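Local coordinates for protein choline dehydrogenase and related flavoproteins (Aspergillus oryzae, PDB 3Q9T) that oxidises formate as a flavin-dependent oxidase of the glucose-methanol-choline oxidoreductase family, carrying 8-formyl-FAD at its catalytic site, at residues 6-11 with 258-263; 71-76 with 445-450; 161-166 with 350-355; 289-294 with 433-438; 359-364 with 390-395. One frame throughout, in Å; residues are numbered along the deposited sequence. Where two conformers were deposited one is given.

Contact 1 of 5, residues 6-11 with 258-263; sequences HFDFVI and ADREVI
Asp8 O is gripped by two backbone donors, Arg260 N at 2.8 Å along a lone pair and Glu261 N at 3.2 Å almost along the C=O axis. It sits in a parallel beta bulge, where both chains turn a corner from a mixed sheet (strands 6-7 and 253-258) into the parallel sheet of the Rossmann-type FAD-binding domain (9-12 and 261-264), the register shifting by one residue. Before it Phe7 pairs with Ala258, and after it Phe9, Val10 and Ile11 run beside Glu261, Val262 and Ile263; Ile263 N closes the ladder on Val10 O with a nearly straight bond (170°). The Phe9 ring lies alongside Glu261 and crosses Arg260 obliquely: CE1 comes to 3.4 Å from Arg260 CB, Arg260 CG lies over one face and Glu261 CB at the edge. On the face opposite Phe9, Val10 CG2 meets Ala258 CB across the corner. Farther out, a water donates to Asp8 OD1 and accepts from Arg260 NE; the guanidinium forms a salt bridge to Asp575. A second joins Asp8 OD1 to Asp259 OD2. At the exposed end, His6 ND1 donates to the syn lone pair of Asp259 OD1 at 2.8 Å, the oxygen 8° out of the ring plane.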
# COMPACT_ATOMS: atom_id res chain seq x y z
N HIS A 6 32.77 -28.09 14.17
CA HIS A 6 31.86 -28.43 15.26
C HIS A 6 32.02 -27.43 16.41
O HIS A 6 33.12 -26.96 16.69
CB HIS A 6 32.14 -29.84 15.79
CG HIS A 6 31.61 -30.93 14.91
ND1 HIS A 6 30.74 -31.89 15.38
CD2 HIS A 6 31.82 -31.21 13.61
CE1 HIS A 6 30.42 -32.71 14.39
NE2 HIS A 6 31.07 -32.32 13.31
N PHE A 7 30.92 -27.10 17.08
CA PHE A 7 30.98 -26.25 18.25
C PHE A 7 29.98 -26.82 19.23
O PHE A 7 29.02 -27.46 18.80
CB PHE A 7 30.59 -24.81 17.90
CG PHE A 7 31.46 -24.19 16.84
CD1 PHE A 7 32.49 -23.32 17.19
CD2 PHE A 7 31.25 -24.46 15.50
CE1 PHE A 7 33.30 -22.74 16.22
CE2 PHE A 7 32.06 -23.88 14.52
CZ PHE A 7 33.09 -23.02 14.88
N ASP A 8 30.20 -26.63 20.53
CA ASP A 8 29.21 -27.02 21.53
C ASP A 8 27.84 -26.41 21.24
O ASP A 8 26.81 -27.10 21.27
CB ASP A 8 29.65 -26.61 22.95
CG ASP A 8 30.58 -27.64 23.59
OD1 ASP A 8 30.84 -28.69 22.99
OD2 ASP A 8 31.04 -27.39 24.73
N PHE A 9 27.83 -25.10 20.98
CA PHE A 9 26.57 -24.40 20.73
C PHE A 9 26.67 -23.52 19.51
O PHE A 9 27.64 -22.76 19.34
CB PHE A 9 26.16 -23.54 21.93
CG PHE A 9 25.87 -24.34 23.16
CD1 PHE A 9 24.71 -25.10 23.25
CD2 PHE A 9 26.75 -24.35 24.22
CE1 PHE A 9 24.44 -25.83 24.38
CE2 PHE A 9 26.49 -25.09 25.36
CZ PHE A 9 25.34 -25.83 25.44
N VAL A 10 25.65 -23.60 18.66
CA VAL A 10 25.56 -22.73 17.49
C VAL A 10 24.39 -21.79 17.67
O VAL A 10 23.26 -22.23 17.88
CB VAL A 10 25.39 -23.55 16.20
CG1 VAL A 10 25.14 -22.64 15.02
CG2 VAL A 10 26.62 -24.44 15.94
N ILE A 11 24.65 -20.48 17.63
CA ILE A 11 23.55 -19.51 17.59
C ILE A 11 23.35 -19.02 16.15
O ILE A 11 24.28 -18.53 15.49
CB ILE A 11 23.78 -18.31 18.52
CG1 ILE A 11 23.54 -18.69 19.99
CG2 ILE A 11 22.83 -17.15 18.16
CD1 ILE A 11 24.58 -19.59 20.56
N ALA A 258 26.51 -28.43 15.75
CA ALA A 258 26.48 -28.20 17.18
C ALA A 258 26.55 -29.55 17.87
O ALA A 258 25.78 -30.45 17.56
CB ALA A 258 25.20 -27.45 17.60
N ASP A 259 27.48 -29.67 18.80
CA ASP A 259 27.60 -30.91 19.57
C ASP A 259 26.62 -30.98 20.73
O ASP A 259 26.25 -32.05 21.17
CB ASP A 259 29.04 -31.11 20.01
CG ASP A 259 29.94 -31.34 18.83
OD1 ASP A 259 29.45 -31.91 17.84
OD2 ASP A 259 31.12 -30.93 18.88
N ARG A 260 26.16 -29.82 21.21
CA ARG A 260 25.14 -29.81 22.23
C ARG A 260 23.81 -29.35 21.68
O ARG A 260 22.85 -30.11 21.63
CB ARG A 260 25.56 -28.94 23.41
CG ARG A 260 26.84 -29.41 24.09
CD ARG A 260 26.77 -30.89 24.49
NE ARG A 260 28.02 -31.32 25.10
CZ ARG A 260 28.19 -31.51 26.41
NH1 ARG A 260 27.18 -31.35 27.26
NH2 ARG A 260 29.38 -31.89 26.85
N GLU A 261 23.73 -28.09 21.27
CA GLU A 261 22.45 -27.53 20.86
C GLU A 261 22.57 -26.40 19.87
O GLU A 261 23.54 -25.65 19.86
CB GLU A 261 21.67 -27.03 22.08
CG GLU A 261 21.29 -28.11 23.09
CD GLU A 261 20.35 -27.58 24.15
OE1 GLU A 261 19.35 -26.94 23.77
OE2 GLU A 261 20.62 -27.79 25.35
N VAL A 262 21.56 -26.30 19.02
CA VAL A 262 21.41 -25.15 18.15
C VAL A 262 20.33 -24.23 18.72
O VAL A 262 19.24 -24.67 19.11
CB VAL A 262 21.06 -25.58 16.72
CG1 VAL A 262 20.58 -24.38 15.90
CG2 VAL A 262 22.28 -26.22 16.08
N ILE A 263 20.66 -22.94 18.80
CA ILE A 263 19.68 -21.95 19.21
C ILE A 263 19.35 -21.02 18.03
O ILE A 263 20.22 -20.31 17.51
CB ILE A 263 20.12 -21.12 20.43
CG1 ILE A 263 20.51 -22.01 21.63
CG2 ILE A 263 18.99 -20.20 20.85
CD1 ILE A 263 21.87 -22.64 21.54
O HOH W 1 32.36 -29.71 20.77
O HOH W 2 30.46 -31.37 24.03

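Contact 2 of 5, residues 71-76 with 445-450; sequences MVRRDD and NINLNF
The turn that follows strand 445-447 packs here against strand 67-74, with the Met71 side chain about 11 Å from the bound FAD. A single direct hydrogen bond joins the two segments, from Phe450 N to Met71 O at 3.0 Å, the donor lying in the carbonyl plane. The side chain of Met71, bent at chi2 and chi3, runs alongside Leu448 and Phe450, so that its SD reaches Leu448 CD1 at 3.8 Å and Phe450 CE2 at 4.1 Å, an oblique Met-aromatic contact. Leu448 CB lies over the centre of the Phe450 ring, while Val72 CB comes to 3.4 Å from Phe450 O. The chain is turned here by an Asx turn: Asn447, with CG anti to its backbone N (chi1 175°), accepts from Asn449 N through OD1, the donor standing above the carbonyl plane. The same amide group lies over one face of the Arg73 guanidinium, their planes 42° apart; Arg73 NE itself is engaged by Glu78. Three waters link the backbone of Arg73 to Asn449. One accepts from Arg73 N at 2.9 Å and lies near both Asn449 OD1 and Phe450 O; the other two lie within bonding distance of both Arg73 O and Asn449 OD1. Asn449 ND2 turns instead to Asp429 O. Beyond, Arg74 grips Asp76 side-on, its NE 2.8 Å from Asp76 OD1, and Arg74 O accepts from Lys68 of the second subunit.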
# COMPACT_ATOMS: atom_id res chain seq x y z
N MET A 71 0.64 -3.84 6.41
CA MET A 71 0.35 -3.21 7.69
C MET A 71 -1.07 -3.50 8.11
O MET A 71 -1.35 -3.85 9.26
CB MET A 71 0.58 -1.71 7.60
CG MET A 71 2.04 -1.33 7.32
SD MET A 71 3.09 -1.51 8.79
CE MET A 71 4.52 -2.30 8.06
N VAL A 72 -1.99 -3.32 7.17
CA VAL A 72 -3.37 -3.66 7.40
C VAL A 72 -3.99 -4.34 6.20
O VAL A 72 -3.68 -4.00 5.06
CB VAL A 72 -4.21 -2.46 7.95
CG1 VAL A 72 -3.43 -1.17 7.91
CG2 VAL A 72 -5.54 -2.34 7.25
N ARG A 73 -4.83 -5.32 6.49
CA ARG A 73 -5.54 -6.08 5.47
C ARG A 73 -6.97 -6.30 5.96
O ARG A 73 -7.28 -7.34 6.53
CB ARG A 73 -4.85 -7.42 5.21
CG ARG A 73 -5.47 -8.21 4.05
CD ARG A 73 -4.69 -9.48 3.75
NE ARG A 73 -3.45 -9.19 3.03
CZ ARG A 73 -2.38 -9.99 3.03
NH1 ARG A 73 -1.30 -9.64 2.34
NH2 ARG A 73 -2.39 -11.12 3.72
N ARG A 74 -7.80 -5.28 5.79
CA ARG A 74 -9.22 -5.33 6.10
C ARG A 74 -9.95 -5.34 4.77
O ARG A 74 -9.35 -5.03 3.74
CB ARG A 74 -9.64 -4.09 6.90
CG ARG A 74 -9.06 -4.00 8.33
CD ARG A 74 -9.21 -2.58 8.88
NE ARG A 74 -10.57 -2.05 8.70
CZ ARG A 74 -11.56 -2.21 9.57
NH1 ARG A 74 -11.37 -2.88 10.71
NH2 ARG A 74 -12.75 -1.69 9.31
N ASP A 75 -11.24 -5.68 4.78
CA ASP A 75 -12.04 -5.60 3.57
C ASP A 75 -12.16 -4.15 3.03
O ASP A 75 -12.19 -3.94 1.83
CB ASP A 75 -13.43 -6.23 3.78
CG ASP A 75 -13.43 -7.77 3.68
OD1 ASP A 75 -12.35 -8.34 3.39
OD2 ASP A 75 -14.50 -8.41 3.86
N ASP A 76 -12.24 -3.17 3.92
CA ASP A 76 -12.37 -1.78 3.49
C ASP A 76 -11.03 -1.07 3.23
O ASP A 76 -11.02 0.07 2.78
CB ASP A 76 -13.20 -0.95 4.49
CG ASP A 76 -12.56 -0.84 5.90
OD1 ASP A 76 -11.46 -1.41 6.13
OD2 ASP A 76 -13.18 -0.19 6.78
N ASN A 445 6.72 -13.61 3.48
CA ASN A 445 5.61 -12.68 3.38
C ASN A 445 5.09 -12.34 4.77
O ASN A 445 5.02 -13.21 5.65
CB ASN A 445 4.51 -13.24 2.48
CG ASN A 445 4.85 -13.13 1.01
OD1 ASN A 445 5.60 -12.23 0.60
ND2 ASN A 445 4.32 -14.03 0.20
N ILE A 446 4.76 -11.08 4.98
CA ILE A 446 4.48 -10.57 6.31
C ILE A 446 3.20 -9.74 6.31
O ILE A 446 3.12 -8.70 5.65
CB ILE A 446 5.66 -9.69 6.85
CG1 ILE A 446 7.01 -10.43 6.70
CG2 ILE A 446 5.41 -9.28 8.31
CD1 ILE A 446 8.23 -9.65 7.19
N ASN A 447 2.21 -10.22 7.05
CA ASN A 447 0.98 -9.48 7.29
C ASN A 447 0.79 -9.22 8.79
O ASN A 447 0.70 -10.17 9.57
CB ASN A 447 -0.21 -10.25 6.74
CG ASN A 447 -1.52 -9.59 7.07
OD1 ASN A 447 -1.57 -8.39 7.32
ND2 ASN A 447 -2.59 -10.37 7.12
N LEU A 448 0.76 -7.94 9.19
CA LEU A 448 0.65 -7.57 10.60
C LEU A 448 -0.80 -7.50 11.07
O LEU A 448 -1.07 -7.49 12.27
CB LEU A 448 1.31 -6.20 10.86
CG LEU A 448 2.83 -6.15 10.73
CD1 LEU A 448 3.35 -4.73 10.82
CD2 LEU A 448 3.45 -7.02 11.82
N ASN A 449 -1.72 -7.39 10.12
CA ASN A 449 -3.14 -7.44 10.42
C ASN A 449 -3.57 -6.40 11.45
O ASN A 449 -4.42 -6.68 12.30
CB ASN A 449 -3.54 -8.85 10.84
CG ASN A 449 -5.03 -9.09 10.73
OD1 ASN A 449 -5.69 -8.60 9.81
ND2 ASN A 449 -5.59 -9.85 11.68
N PHE A 450 -2.99 -5.21 11.37
CA PHE A 450 -3.34 -4.12 12.26
C PHE A 450 -4.81 -3.74 12.07
O PHE A 450 -5.30 -3.64 10.93
CB PHE A 450 -2.48 -2.89 11.97
CG PHE A 450 -1.07 -2.95 12.51
CD1 PHE A 450 -0.78 -3.62 13.70
CD2 PHE A 450 -0.05 -2.26 11.87
CE1 PHE A 450 0.50 -3.64 14.21
CE2 PHE A 450 1.26 -2.29 12.37
CZ PHE A 450 1.52 -2.97 13.55
O HOH W 3 -5.94 -5.94 9.07
O HOH W 4 -5.94 -9.86 7.48
O HOH W 5 -8.20 -7.89 9.04

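Contact 3 of 5, residues 161-166 with 350-355; sequences ELIDEM and SGLLEL
Leu162 CD2 stands over one face of the Glu354 carboxylate, 3.5 Å from CD, while Ile163 N comes to OE2 at its rim, on the syn lone pair. That N-H bond is short and nearly straight, 2.8 Å from Ile163 N to Glu354 OE2 at 169°. It ties the loop between strand 155-159 and helix 167-179 to the segment 350-355, which leads into the large mixed sheet of the enzyme. Glu354 reaches the loop with its chain extended beyond CG (chi2 172°). OE1 forms a salt bridge with Arg170, whose guanidinium also holds Ile163 O, so the buried charge is matched and the carboxylate is probably ionised. A water donates to Glu161 O and Glu354 OE2 and accepts from Ser350 OG. Ser350 OG, anti to its backbone N, accepts from Leu352 N in an ST turn. Ile163 runs its CG1 branch across the acid at about a right angle, bringing CD1 to 3.3 Å from Ser350 OG and 4.3 Å from Leu352 CD2.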
# COMPACT_ATOMS: atom_id res chain seq x y z
N GLU A 161 19.97 10.64 29.16
CA GLU A 161 20.92 11.70 29.50
C GLU A 161 20.33 12.98 28.95
O GLU A 161 20.42 13.26 27.75
CB GLU A 161 22.31 11.37 28.91
CG GLU A 161 22.82 10.01 29.44
CD GLU A 161 24.11 9.49 28.79
OE1 GLU A 161 24.95 8.91 29.53
OE2 GLU A 161 24.28 9.61 27.56
N LEU A 162 19.68 13.75 29.84
CA LEU A 162 18.79 14.83 29.43
C LEU A 162 19.48 15.92 28.61
O LEU A 162 20.58 16.36 28.95
CB LEU A 162 18.10 15.43 30.66
CG LEU A 162 17.13 14.45 31.31
CD1 LEU A 162 16.59 14.99 32.63
CD2 LEU A 162 16.00 14.08 30.34
N ILE A 163 18.83 16.35 27.53
CA ILE A 163 19.29 17.49 26.75
C ILE A 163 18.95 18.80 27.47
O ILE A 163 17.78 19.06 27.74
CB ILE A 163 18.58 17.54 25.38
CG1 ILE A 163 18.83 16.25 24.59
CG2 ILE A 163 19.05 18.76 24.57
CD1 ILE A 163 18.08 16.18 23.26
N ASP A 164 19.96 19.64 27.76
CA ASP A 164 19.71 20.88 28.52
C ASP A 164 18.65 21.82 27.89
O ASP A 164 17.74 22.28 28.57
CB ASP A 164 21.01 21.65 28.78
CG ASP A 164 21.87 20.99 29.86
OD1 ASP A 164 23.09 21.23 29.88
OD2 ASP A 164 21.31 20.23 30.68
N GLU A 165 18.80 22.08 26.60
CA GLU A 165 17.88 22.93 25.86
C GLU A 165 16.43 22.44 25.90
O GLU A 165 15.50 23.22 25.72
CB GLU A 165 18.35 23.04 24.42
CG GLU A 165 17.44 23.83 23.51
CD GLU A 165 18.04 24.03 22.12
OE1 GLU A 165 19.07 23.39 21.83
OE2 GLU A 165 17.47 24.82 21.34
N MET A 166 16.23 21.15 26.14
CA MET A 166 14.88 20.59 26.20
C MET A 166 14.22 20.65 27.59
O MET A 166 13.08 20.20 27.74
CB MET A 166 14.85 19.15 25.69
CG MET A 166 15.02 19.01 24.18
SD MET A 166 13.81 19.93 23.20
CE MET A 166 14.78 21.38 22.74
N SER A 350 22.04 11.92 22.06
CA SER A 350 20.69 11.72 22.55
C SER A 350 19.82 10.82 21.66
O SER A 350 19.91 10.84 20.42
CB SER A 350 20.00 13.08 22.73
OG SER A 350 18.67 12.90 23.20
N GLY A 351 18.96 10.03 22.30
CA GLY A 351 17.95 9.24 21.60
C GLY A 351 16.65 10.00 21.37
O GLY A 351 15.70 9.45 20.81
N LEU A 352 16.60 11.25 21.84
CA LEU A 352 15.51 12.20 21.53
C LEU A 352 14.15 11.87 22.13
O LEU A 352 13.17 12.51 21.81
CB LEU A 352 15.36 12.39 20.01
CG LEU A 352 16.67 12.58 19.24
CD1 LEU A 352 16.44 12.60 17.73
CD2 LEU A 352 17.38 13.84 19.71
N LEU A 353 14.10 10.88 23.01
CA LEU A 353 12.87 10.55 23.69
C LEU A 353 13.21 10.54 25.17
O LEU A 353 14.04 9.74 25.59
CB LEU A 353 12.41 9.16 23.26
CG LEU A 353 10.93 8.78 23.30
CD1 LEU A 353 10.74 7.26 23.33
CD2 LEU A 353 10.15 9.47 24.42
N GLU A 354 12.59 11.41 25.97
CA GLU A 354 12.98 11.56 27.39
C GLU A 354 11.82 11.37 28.35
O GLU A 354 12.02 10.94 29.49
CB GLU A 354 13.65 12.91 27.64
CG GLU A 354 14.92 13.12 26.82
CD GLU A 354 15.47 14.53 26.94
OE1 GLU A 354 14.66 15.43 27.26
OE2 GLU A 354 16.69 14.73 26.72
N LEU A 355 10.63 11.75 27.90
CA LEU A 355 9.41 11.54 28.64
C LEU A 355 8.50 10.61 27.86
O LEU A 355 8.29 10.79 26.64
CB LEU A 355 8.70 12.87 28.92
CG LEU A 355 9.41 13.76 29.93
CD1 LEU A 355 8.97 15.20 29.80
CD2 LEU A 355 9.20 13.23 31.37
O HOH W 6 18.43 12.61 25.93

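Contact 4 of 5, residues 289-294 with 433-438; sequences HGINTI and VTLNSA
From CB, His289 heads toward the segment 433-438 with CG anti to its carbonyl carbon (chi1 -60°), and the ring then lies along the bend of that chain. CG comes within 4.1 Å of Ser437 CA; ND1 is closer, at 3.5 Å from the same carbon. CD2 meets Leu435 CB at 3.8 Å, the CB standing over the ring face in a CH-pi contact, 29° off the normal. CE1 approaches Asn436 O at 3.5 Å. At the tip, NE2 is 2.7 Å from a water in the ring plane, and this water donates to Leu435 O. Leu435 also turns its CD1 to the CD1 of Ile291, tip to tip at 3.6 Å, while Ala438 CB rests against His289 O. Leu435 is covered further by Lys273 and Met276 of helix 267-277, and Glu285 takes up its backbone N-H. The histidine and isoleucine flank Gly290, the positive-phi residue of a Schellman motif that ends helix 283-287, so a helix C-terminus is laid against the chain leaving strand 431-434.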
# COMPACT_ATOMS: atom_id res chain seq x y z
N HIS A 289 5.22 -25.36 -1.28
CA HIS A 289 6.49 -24.84 -1.79
C HIS A 289 7.53 -25.93 -2.01
O HIS A 289 8.71 -25.65 -2.13
CB HIS A 289 7.03 -23.74 -0.87
CG HIS A 289 6.10 -22.58 -0.73
ND1 HIS A 289 5.94 -21.64 -1.72
CD2 HIS A 289 5.24 -22.24 0.26
CE1 HIS A 289 5.03 -20.76 -1.34
NE2 HIS A 289 4.59 -21.09 -0.14
N GLY A 290 7.07 -27.18 -2.07
CA GLY A 290 7.98 -28.27 -2.39
C GLY A 290 8.87 -28.69 -1.23
O GLY A 290 9.87 -29.37 -1.44
N ILE A 291 8.51 -28.31 -0.00
CA ILE A 291 9.30 -28.69 1.18
C ILE A 291 8.70 -29.89 1.91
O ILE A 291 7.52 -29.91 2.24
CB ILE A 291 9.42 -27.53 2.17
CG1 ILE A 291 10.02 -26.30 1.47
CG2 ILE A 291 10.26 -27.94 3.38
CD1 ILE A 291 9.79 -25.00 2.23
N ASN A 292 9.51 -30.90 2.17
CA ASN A 292 9.05 -32.00 3.00
C ASN A 292 8.65 -31.56 4.40
O ASN A 292 9.21 -30.62 4.95
CB ASN A 292 10.12 -33.08 3.09
CG ASN A 292 10.27 -33.83 1.78
OD1 ASN A 292 9.28 -34.14 1.11
ND2 ASN A 292 11.52 -34.10 1.40
N THR A 293 7.67 -32.23 4.98
CA THR A 293 7.28 -31.94 6.34
C THR A 293 7.97 -32.92 7.25
O THR A 293 7.77 -34.12 7.14
CB THR A 293 5.79 -32.08 6.54
OG1 THR A 293 5.12 -31.20 5.64
CG2 THR A 293 5.40 -31.72 7.98
N ILE A 294 8.82 -32.41 8.14
CA ILE A 294 9.43 -33.26 9.15
C ILE A 294 8.56 -33.23 10.40
O ILE A 294 8.26 -34.26 10.98
CB ILE A 294 10.84 -32.81 9.47
CG1 ILE A 294 11.74 -33.03 8.24
CG2 ILE A 294 11.36 -33.58 10.68
CD1 ILE A 294 13.12 -32.47 8.39
N VAL A 433 3.31 -14.83 9.35
CA VAL A 433 4.45 -14.86 8.45
C VAL A 433 4.35 -16.12 7.61
O VAL A 433 4.28 -17.23 8.13
CB VAL A 433 5.76 -14.87 9.23
CG1 VAL A 433 6.92 -15.18 8.30
CG2 VAL A 433 5.95 -13.55 9.92
N THR A 434 4.33 -15.96 6.29
CA THR A 434 4.29 -17.13 5.42
C THR A 434 5.44 -17.15 4.42
O THR A 434 6.10 -16.14 4.19
CB THR A 434 2.97 -17.17 4.65
OG1 THR A 434 2.73 -15.89 4.06
CG2 THR A 434 1.81 -17.52 5.59
N LEU A 435 5.67 -18.30 3.80
CA LEU A 435 6.69 -18.39 2.78
C LEU A 435 6.18 -17.83 1.46
O LEU A 435 5.02 -18.01 1.10
CB LEU A 435 7.12 -19.83 2.55
CG LEU A 435 7.82 -20.56 3.70
CD1 LEU A 435 8.13 -21.96 3.23
CD2 LEU A 435 9.10 -19.82 4.11
N ASN A 436 7.07 -17.13 0.76
CA ASN A 436 6.82 -16.73 -0.61
C ASN A 436 7.25 -17.86 -1.55
O ASN A 436 6.70 -18.02 -2.64
CB ASN A 436 7.57 -15.43 -0.94
CG ASN A 436 6.78 -14.18 -0.55
OD1 ASN A 436 5.56 -14.12 -0.75
ND2 ASN A 436 7.47 -13.18 0.01
N SER A 437 8.24 -18.62 -1.09
CA SER A 437 8.82 -19.72 -1.87
C SER A 437 9.86 -20.42 -0.99
O SER A 437 9.97 -20.10 0.19
CB SER A 437 9.51 -19.19 -3.12
OG SER A 437 10.71 -18.51 -2.76
N ALA A 438 10.62 -21.35 -1.58
CA ALA A 438 11.65 -22.10 -0.86
C ALA A 438 13.04 -21.45 -0.98
O ALA A 438 14.04 -22.01 -0.53
CB ALA A 438 11.69 -23.52 -1.37
O HOH W 7 2.87 -19.93 1.55

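Contact 5 of 5, residues 359-364 with 390-395; sequences PRIDKY and PHFELD
Arg360 grips Asp362 side-on, NE to OD2 at 2.8 Å and NH2 to OD1, both on syn lone pairs and close to the guanidinium plane. The bend at chi3 (59°) lets the arginine fold back toward this acid just past the N-cap residue, Ile361. Across the segments, Ile361 N donates to His391 ND1 at 3.0 Å, 6° out of the imidazole plane; ND1 is therefore the unprotonated nitrogen in this bond. His391 NE2 is hydrogen-bonded to Asp382 OD1, which also forms a salt bridge with Arg360 NH2. The ring is thus held at both nitrogens, and NE2 sits over one face of the guanidinium, 3.4 Å from NH2 but not bonded to it. Pro359 O receives His391 N at 2.9 Å and, more weakly, Phe392 N at 3.4 Å. Apolar contacts begin beyond these bonds. Ile361, with CG1 in the crowded position between N and the carbonyl carbon (chi1 62°), brings CD1 to the edge of the Phe392 ring, 3.6 Å from CE2. Pro359 CG meets Leu394 CD1 at 3.7 Å. The segment 359-364 carries the chain from strand 353-358 into helix 362-365 beside the antiparallel strand 392-397; Phe392 packs onward against strand 415-423, and Leu394 against Phe466 and Ser467 of helix 454-473.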
# COMPACT_ATOMS: atom_id res chain seq x y z
N PRO A 359 -0.85 5.89 29.80
CA PRO A 359 -2.17 6.20 30.34
C PRO A 359 -3.19 5.13 30.04
O PRO A 359 -2.98 4.29 29.17
CB PRO A 359 -2.55 7.45 29.57
CG PRO A 359 -1.97 7.20 28.21
CD PRO A 359 -0.64 6.52 28.48
N ARG A 360 -4.28 5.14 30.79
CA ARG A 360 -5.51 4.50 30.38
C ARG A 360 -6.41 5.62 29.87
O ARG A 360 -6.18 6.80 30.18
CB ARG A 360 -6.18 3.74 31.53
CG ARG A 360 -5.40 2.48 31.97
CD ARG A 360 -6.16 1.68 33.03
NE ARG A 360 -7.46 1.24 32.54
CZ ARG A 360 -7.71 0.02 32.07
NH1 ARG A 360 -6.73 -0.88 32.04
NH2 ARG A 360 -8.92 -0.30 31.64
N ILE A 361 -7.41 5.28 29.07
CA ILE A 361 -8.27 6.29 28.49
C ILE A 361 -9.71 5.83 28.61
O ILE A 361 -10.53 6.03 27.71
CB ILE A 361 -7.91 6.56 27.02
CG1 ILE A 361 -8.08 5.30 26.18
CG2 ILE A 361 -6.46 7.07 26.91
CD1 ILE A 361 -8.32 5.62 24.72
N ASP A 362 -10.01 5.19 29.74
CA ASP A 362 -11.36 4.71 30.00
C ASP A 362 -12.44 5.77 29.71
O ASP A 362 -13.48 5.48 29.11
CB ASP A 362 -11.48 4.18 31.43
CG ASP A 362 -10.56 2.99 31.66
OD1 ASP A 362 -11.01 1.83 31.48
OD2 ASP A 362 -9.38 3.21 32.00
N LYS A 363 -12.18 7.00 30.11
CA LYS A 363 -13.26 7.97 30.02
C LYS A 363 -13.46 8.42 28.56
O LYS A 363 -14.53 8.86 28.19
CB LYS A 363 -13.01 9.15 30.94
CG LYS A 363 -12.03 10.17 30.37
CD LYS A 363 -11.62 11.19 31.42
CE LYS A 363 -10.93 12.39 30.81
NZ LYS A 363 -10.49 13.33 31.88
N TYR A 364 -12.43 8.27 27.73
CA TYR A 364 -12.61 8.54 26.31
C TYR A 364 -13.35 7.38 25.67
O TYR A 364 -14.25 7.57 24.85
CB TYR A 364 -11.28 8.74 25.60
CG TYR A 364 -10.57 10.00 25.99
CD1 TYR A 364 -9.91 10.11 27.21
CD2 TYR A 364 -10.54 11.09 25.12
CE1 TYR A 364 -9.25 11.27 27.56
CE2 TYR A 364 -9.88 12.25 25.46
CZ TYR A 364 -9.23 12.33 26.67
OH TYR A 364 -8.59 13.50 27.00
N PRO A 390 -1.87 -0.40 30.99
CA PRO A 390 -2.08 0.83 30.21
C PRO A 390 -2.87 0.52 28.95
O PRO A 390 -3.00 -0.65 28.58
CB PRO A 390 -0.65 1.22 29.79
CG PRO A 390 0.25 0.51 30.75
CD PRO A 390 -0.45 -0.75 31.12
N HIS A 391 -3.41 1.55 28.32
CA HIS A 391 -3.93 1.42 26.96
C HIS A 391 -2.89 1.85 25.92
O HIS A 391 -2.84 1.32 24.81
CB HIS A 391 -5.21 2.23 26.79
CG HIS A 391 -6.37 1.66 27.53
ND1 HIS A 391 -7.26 2.43 28.24
CD2 HIS A 391 -6.80 0.38 27.65
CE1 HIS A 391 -8.19 1.66 28.77
NE2 HIS A 391 -7.93 0.41 28.43
N PHE A 392 -2.06 2.83 26.29
CA PHE A 392 -1.08 3.37 25.34
C PHE A 392 0.29 3.55 25.94
O PHE A 392 0.44 3.69 27.15
CB PHE A 392 -1.55 4.71 24.77
CG PHE A 392 -2.74 4.60 23.88
CD1 PHE A 392 -2.57 4.52 22.50
CD2 PHE A 392 -4.03 4.53 24.41
CE1 PHE A 392 -3.68 4.39 21.66
CE2 PHE A 392 -5.14 4.41 23.59
CZ PHE A 392 -4.97 4.33 22.21
N GLU A 393 1.29 3.51 25.06
CA GLU A 393 2.57 4.16 25.34
C GLU A 393 2.59 5.39 24.45
O GLU A 393 2.44 5.29 23.23
CB GLU A 393 3.77 3.27 25.03
CG GLU A 393 5.08 4.06 24.92
CD GLU A 393 6.34 3.19 24.89
OE1 GLU A 393 7.44 3.75 24.65
OE2 GLU A 393 6.26 1.97 25.13
N LEU A 394 2.72 6.55 25.08
CA LEU A 394 2.84 7.81 24.36
C LEU A 394 4.27 8.31 24.41
O LEU A 394 4.76 8.76 25.46
CB LEU A 394 1.90 8.84 24.96
CG LEU A 394 0.45 8.39 24.96
CD1 LEU A 394 -0.47 9.43 25.65
CD2 LEU A 394 0.02 8.11 23.52
N ASP A 395 4.96 8.22 23.27
CA ASP A 395 6.32 8.69 23.16
C ASP A 395 6.34 10.10 22.63
O ASP A 395 5.83 10.38 21.54
CB ASP A 395 7.13 7.78 22.23
CG ASP A 395 7.09 6.34 22.67
OD1 ASP A 395 7.30 6.08 23.89
OD2 ASP A 395 6.80 5.47 21.81

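Four of the five contacts are buried; contact 4 lies at the surface and is joined by side-chain packing and one water. Contact 1, in the FAD-binding part, is a ladder of backbone bonds. The other buried contacts differ in chemistry: contact 2 has one backbone bond supplemented by waters, contact 3 turns on a glutamate, contact 5 on a histidine. Contacts 3 and 5 share one sheet, where strands 353-358 and 392-397 are neighbours and Leu353 touches Asp395. Contacts 2 and 4 meet through adjacent strands 431-434 and 445-447. Contact 1 touches none of the others and lies across the chain's centre from contacts 3 and 5.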